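Local coordinates for EscN (Escherichia coli O127:H6, PDB 2OBL), which is a type III secretion system protein of the ATP synthase alpha/beta family, with a P-loop-type nucleotide-binding domain, at residues V273-L287 and Y335-A347. The protein carries 1 engineered substitution. Residues are numbered along the deposited sequence; the frame is centred on the assembly and turned at random.
Sequences VTSEHLRAAAECKKL and YEKTIESLFKVVA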
loop_
_atom_site.group_PDB
_atom_site.type_symbol
_atom_site.label_atom_id
_atom_site.label_comp_id
_atom_site.label_asym_id
_atom_site.label_seq_id
_atom_site.Cartn_x
_atom_site.Cartn_y
_atom_site.Cartn_z
ATOM N N VAL A 273 18.499 -1.457 3.405
ATOM C CA VAL A 273 19.191 -2.522 2.665
ATOM C C VAL A 273 20.709 -2.331 2.658
ATOM O O VAL A 273 21.225 -1.233 2.906
ATOM C CB VAL A 273 18.691 -2.638 1.202
ATOM C CG1 VAL A 273 17.158 -2.729 1.168
ATOM C CG2 VAL A 273 19.180 -1.462 0.371
ATOM N N THR A 274 21.431 -3.410 2.379
ATOM C CA THR A 274 22.881 -3.334 2.300
ATOM C C THR A 274 23.316 -2.496 1.103
ATOM O O THR A 274 22.557 -2.312 0.157
ATOM C CB THR A 274 23.507 -4.737 2.196
ATOM O OG1 THR A 274 23.146 -5.327 0.941
ATOM C CG2 THR A 274 23.017 -5.623 3.326
ATOM N N SER A 275 24.553 -2.002 1.122
ATOM C CA SER A 275 25.003 -1.200 -0.008
ATOM C C SER A 275 25.003 -2.055 -1.282
ATOM O O SER A 275 24.648 -1.577 -2.356
ATOM C CB SER A 275 26.369 -0.573 0.260
ATOM O OG SER A 275 27.392 -1.536 0.175
ATOM N N GLU A 276 25.361 -3.332 -1.147
ATOM C CA GLU A 276 25.398 -4.235 -2.292
ATOM C C GLU A 276 24.002 -4.477 -2.861
ATOM O O GLU A 276 23.819 -4.521 -4.076
ATOM C CB GLU A 276 26.070 -5.558 -1.919
ATOM C CG GLU A 276 27.232 -5.401 -0.932
ATOM C CD GLU A 276 26.742 -5.191 0.498
ATOM O OE1 GLU A 276 25.860 -5.958 0.934
ATOM O OE2 GLU A 276 27.222 -4.266 1.184
ATOM N N HIS A 277 23.026 -4.643 -1.976
ATOM C CA HIS A 277 21.634 -4.768 -2.385
ATOM C C HIS A 277 21.238 -3.494 -3.162
ATOM O O HIS A 277 20.667 -3.570 -4.250
ATOM C CB HIS A 277 20.753 -4.962 -1.140
ATOM C CG HIS A 277 19.286 -5.085 -1.429
ATOM N ND1 HIS A 277 18.391 -5.603 -0.516
ATOM C CD2 HIS A 277 18.557 -4.750 -2.520
ATOM C CE1 HIS A 277 17.175 -5.583 -1.032
ATOM N NE2 HIS A 277 17.248 -5.072 -2.246
ATOM N N LEU A 278 21.562 -2.328 -2.613
ATOM C CA LEU A 278 21.215 -1.050 -3.255
ATOM C C LEU A 278 21.827 -0.959 -4.656
ATOM O O LEU A 278 21.180 -0.485 -5.603
ATOM C CB LEU A 278 21.719 0.118 -2.399
ATOM C CG LEU A 278 21.154 1.508 -2.702
ATOM C CD1 LEU A 278 19.641 1.511 -2.456
ATOM C CD2 LEU A 278 21.836 2.556 -1.838
ATOM N N ARG A 279 23.077 -1.409 -4.772
ATOM C CA ARG A 279 23.807 -1.387 -6.047
ATOM C C ARG A 279 23.173 -2.300 -7.084
ATOM O O ARG A 279 23.005 -1.907 -8.241
ATOM C CB ARG A 279 25.279 -1.785 -5.871
ATOM C CG ARG A 279 26.081 -1.650 -7.174
ATOM C CD ARG A 279 27.093 -2.786 -7.403
ATOM N NE ARG A 279 26.458 -4.100 -7.583
ATOM C CZ ARG A 279 25.846 -4.522 -8.693
ATOM N NH1 ARG A 279 25.319 -5.744 -8.730
ATOM N NH2 ARG A 279 25.746 -3.740 -9.765
ATOM N N ALA A 280 22.833 -3.521 -6.674
ATOM C CA ALA A 280 22.168 -4.459 -7.580
ATOM C C ALA A 280 20.823 -3.905 -8.039
ATOM O O ALA A 280 20.471 -4.016 -9.213
ATOM C CB ALA A 280 21.976 -5.806 -6.920
ATOM N N ALA A 281 20.060 -3.334 -7.108
ATOM C CA ALA A 281 18.761 -2.746 -7.457
ATOM C C ALA A 281 18.923 -1.605 -8.455
ATOM O O ALA A 281 18.119 -1.452 -9.374
ATOM C CB ALA A 281 18.045 -2.240 -6.216
ATOM N N ALA A 282 19.949 -0.791 -8.264
ATOM C CA ALA A 282 20.173 0.356 -9.139
ATOM C C ALA A 282 20.489 -0.101 -10.559
ATOM O O ALA A 282 20.005 0.481 -11.528
ATOM C CB ALA A 282 21.296 1.233 -8.599
ATOM N N GLU A 283 21.308 -1.143 -10.673
ATOM C CA GLU A 283 21.620 -1.706 -11.973
ATOM C C GLU A 283 20.373 -2.324 -12.609
ATOM O O GLU A 283 20.117 -2.114 -13.791
ATOM C CB GLU A 283 22.754 -2.739 -11.880
ATOM C CG GLU A 283 22.941 -3.511 -13.179
ATOM C CD GLU A 283 24.316 -4.112 -13.338
ATOM O OE1 GLU A 283 24.957 -4.451 -12.316
ATOM O OE2 GLU A 283 24.759 -4.253 -14.501
ATOM N N CYS A 284 19.590 -3.071 -11.825
ATOM C CA CYS A 284 18.376 -3.691 -12.349
ATOM C C CYS A 284 17.441 -2.622 -12.900
ATOM O O CYS A 284 16.869 -2.783 -13.981
ATOM C CB CYS A 284 17.654 -4.534 -11.286
ATOM S SG CYS A 284 16.320 -5.561 -11.969
ATOM N N LYS A 285 17.292 -1.524 -12.163
ATOM C CA LYS A 285 16.432 -0.427 -12.610
ATOM C C LYS A 285 16.925 0.168 -13.930
ATOM O O LYS A 285 16.138 0.438 -14.842
ATOM C CB LYS A 285 16.357 0.662 -11.545
ATOM C CG LYS A 285 15.415 0.334 -10.392
ATOM C CD LYS A 285 15.484 1.407 -9.336
ATOM C CE LYS A 285 15.701 0.787 -7.982
ATOM N NZ LYS A 285 16.117 1.799 -6.964
ATOM N N LYS A 286 18.235 0.360 -14.029
ATOM C CA LYS A 286 18.827 0.905 -15.245
ATOM C C LYS A 286 18.619 -0.061 -16.400
ATOM O O LYS A 286 18.301 0.353 -17.519
ATOM C CB LYS A 286 20.308 1.210 -15.034
ATOM C CG LYS A 286 20.551 2.525 -14.298
ATOM C CD LYS A 286 21.863 2.520 -13.519
ATOM C CE LYS A 286 22.002 3.777 -12.657
ATOM N NZ LYS A 286 23.319 3.852 -11.945
ATOM N N LEU A 287 18.763 -1.352 -16.122
ATOM C CA LEU A 287 18.568 -2.360 -17.154
ATOM C C LEU A 287 17.127 -2.356 -17.653
ATOM O O LEU A 287 16.885 -2.397 -18.860
ATOM C CB LEU A 287 18.983 -3.748 -16.667
ATOM C CG LEU A 287 20.495 -3.957 -16.490
ATOM C CD1 LEU A 287 20.772 -5.361 -16.006
ATOM C CD2 LEU A 287 21.256 -3.682 -17.780
ATOM N N TYR A 335 12.474 -13.298 1.534
ATOM C CA TYR A 335 13.315 -12.128 1.361
ATOM C C TYR A 335 14.730 -12.565 1.007
ATOM O O TYR A 335 15.374 -11.976 0.142
ATOM C CB TYR A 335 13.292 -11.257 2.617
ATOM C CG TYR A 335 13.955 -9.900 2.465
ATOM C CD1 TYR A 335 13.583 -9.021 1.446
ATOM C CD2 TYR A 335 14.937 -9.488 3.354
ATOM C CE1 TYR A 335 14.196 -7.777 1.309
ATOM C CE2 TYR A 335 15.550 -8.244 3.231
ATOM C CZ TYR A 335 15.170 -7.392 2.207
ATOM O OH TYR A 335 15.774 -6.157 2.091
ATOM N N GLU A 336 15.205 -13.615 1.668
ATOM C CA GLU A 336 16.490 -14.197 1.290
ATOM C C GLU A 336 16.500 -14.547 -0.198
ATOM O O GLU A 336 17.398 -14.140 -0.932
ATOM C CB GLU A 336 16.797 -15.430 2.133
ATOM C CG GLU A 336 18.003 -16.223 1.640
ATOM C CD GLU A 336 18.283 -17.449 2.477
ATOM O OE1 GLU A 336 17.872 -18.563 2.070
ATOM O OE2 GLU A 336 18.913 -17.302 3.548
ATOM N N LYS A 337 15.486 -15.275 -0.649
ATOM C CA LYS A 337 15.419 -15.693 -2.044
ATOM C C LYS A 337 15.342 -14.516 -3.005
ATOM O O LYS A 337 15.944 -14.544 -4.081
ATOM C CB LYS A 337 14.232 -16.624 -2.284
ATOM C CG LYS A 337 14.069 -17.021 -3.746
ATOM C CD LYS A 337 13.382 -18.372 -3.895
ATOM C CE LYS A 337 11.885 -18.261 -3.657
ATOM N NZ LYS A 337 11.249 -19.608 -3.703
ATOM N N THR A 338 14.571 -13.495 -2.626
ATOM C CA THR A 338 14.416 -12.303 -3.456
ATOM C C THR A 338 15.753 -11.624 -3.708
ATOM O O THR A 338 16.083 -11.274 -4.843
ATOM C CB THR A 338 13.435 -11.305 -2.810
ATOM O OG1 THR A 338 12.119 -11.859 -2.869
ATOM C CG2 THR A 338 13.437 -9.958 -3.551
ATOM N N ILE A 339 16.528 -11.446 -2.645
ATOM C CA ILE A 339 17.831 -10.821 -2.785
ATOM C C ILE A 339 18.777 -11.695 -3.625
ATOM O O ILE A 339 19.476 -11.193 -4.501
ATOM C CB ILE A 339 18.437 -10.452 -1.408
ATOM C CG1 ILE A 339 17.475 -9.516 -0.660
ATOM C CG2 ILE A 339 19.815 -9.798 -1.583
ATOM C CD1 ILE A 339 17.917 -9.139 0.755
ATOM N N GLU A 340 18.787 -13.002 -3.384
ATOM C CA GLU A 340 19.644 -13.879 -4.184
ATOM C C GLU A 340 19.264 -13.800 -5.667
ATOM O O GLU A 340 20.127 -13.789 -6.550
ATOM C CB GLU A 340 19.584 -15.323 -3.668
ATOM C CG GLU A 340 20.239 -15.494 -2.295
ATOM C CD GLU A 340 20.308 -16.940 -1.831
ATOM O OE1 GLU A 340 19.807 -17.831 -2.552
ATOM O OE2 GLU A 340 20.873 -17.186 -0.745
ATOM N N SER A 341 17.962 -13.735 -5.933
ATOM C CA SER A 341 17.466 -13.677 -7.303
ATOM C C SER A 341 17.821 -12.356 -7.986
ATOM O O SER A 341 18.133 -12.331 -9.175
ATOM C CB SER A 341 15.948 -13.910 -7.336
ATOM O OG SER A 341 15.653 -15.245 -6.935
ATOM N N LEU A 342 17.764 -11.262 -7.234
ATOM C CA LEU A 342 18.146 -9.947 -7.750
ATOM C C LEU A 342 19.592 -9.925 -8.252
ATOM O O LEU A 342 19.880 -9.434 -9.348
ATOM C CB LEU A 342 17.964 -8.879 -6.672
ATOM C CG LEU A 342 18.466 -7.470 -7.002
ATOM C CD1 LEU A 342 17.714 -6.883 -8.200
ATOM C CD2 LEU A 342 18.300 -6.575 -5.791
ATOM N N PHE A 343 20.503 -10.450 -7.447
ATOM C CA PHE A 343 21.907 -10.490 -7.847
ATOM C C PHE A 343 22.092 -11.273 -9.146
ATOM O O PHE A 343 22.879 -10.884 -10.012
ATOM C CB PHE A 343 22.773 -11.054 -6.728
ATOM C CG PHE A 343 23.089 -10.054 -5.657
ATOM C CD1 PHE A 343 24.354 -9.513 -5.550
ATOM C CD2 PHE A 343 22.120 -9.651 -4.761
ATOM C CE1 PHE A 343 24.643 -8.592 -4.551
ATOM C CE2 PHE A 343 22.407 -8.727 -3.772
ATOM C CZ PHE A 343 23.663 -8.205 -3.671
ATOM N N LYS A 344 21.340 -12.359 -9.282
ATOM C CA LYS A 344 21.366 -13.173 -10.492
ATOM C C LYS A 344 20.915 -12.420 -11.756
ATOM O O LYS A 344 21.483 -12.616 -12.830
ATOM C CB LYS A 344 20.536 -14.450 -10.307
ATOM C CG LYS A 344 21.125 -15.464 -9.313
ATOM C CD LYS A 344 22.609 -15.706 -9.538
ATOM C CE LYS A 344 23.146 -16.785 -8.589
ATOM N NZ LYS A 344 22.646 -16.533 -7.209
ATOM N N VAL A 345 19.912 -11.554 -11.634
ATOM C CA VAL A 345 19.386 -10.843 -12.811
ATOM C C VAL A 345 20.283 -9.697 -13.301
ATOM O O VAL A 345 20.154 -9.250 -14.438
ATOM C CB VAL A 345 17.920 -10.335 -12.624
ATOM C CG1 VAL A 345 17.004 -11.456 -12.155
ATOM C CG2 VAL A 345 17.864 -9.149 -11.669
ATOM N N VAL A 346 21.191 -9.224 -12.455
ATOM C CA VAL A 346 22.108 -8.169 -12.879
ATOM C C VAL A 346 23.520 -8.684 -13.162
ATOM O O VAL A 346 24.419 -7.912 -13.499
ATOM C CB VAL A 346 22.147 -6.998 -11.871
ATOM C CG1 VAL A 346 20.744 -6.474 -11.637
ATOM C CG2 VAL A 346 22.800 -7.425 -10.558
ATOM N N ALA A 347 23.709 -9.992 -13.023
ATOM C CA ALA A 347 25.009 -10.604 -13.290
ATOM C C ALA A 347 25.298 -10.608 -14.789
ATOM O O ALA A 347 24.379 -10.690 -15.611
ATOM C CB ALA A 347 25.054 -12.012 -12.735
ATOM O OXT ALA A 347 26.452 -10.525 -15.213
#
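Leu-342 (chi1 173°) and His-277 both hold CG opposite their own backbone N, and their side chains meet at about a right angle. Leu-342 CD2 lies 3.8 Å from His-277 CD2. The leucine is a knob in a hole formed by His-277, Ala-280, Ala-281 and Cys-284. Its other methyl, CD1, is 3.9 Å from Cys-284 CB. Phe-343 turns one ring face to the methyl of Ala-280. Ala-280 CB stands 4.2 Å from the ring centroid, 7° off the normal, a CH-pi contact. Tyr-335 OH approaches the edge of the His-277 ring, 3.5 Å from CE1, and Ile-339 CD1 comes in obliquely near ND1. At the far end Val-346 packs CG1 on Cys-284 CB at 3.7 Å, while CG2 meets the guanidinium edge of Arg-279. The helices 275-287 and 335-345 cross at 51°, joining helix 275-287 to the last helix of the chain. No hydrogen bond links the two segments. Direct contact is mainly apolar. His-277 NE2 bonds to Gly-64 O, and Arg-279 pairs with Glu-283 of its own helix. Lys-313 NZ joins Glu-283 OE2, by a salt bridge, to Val-346 O, by a hydrogen bond, so this polar link between the segments is indirect.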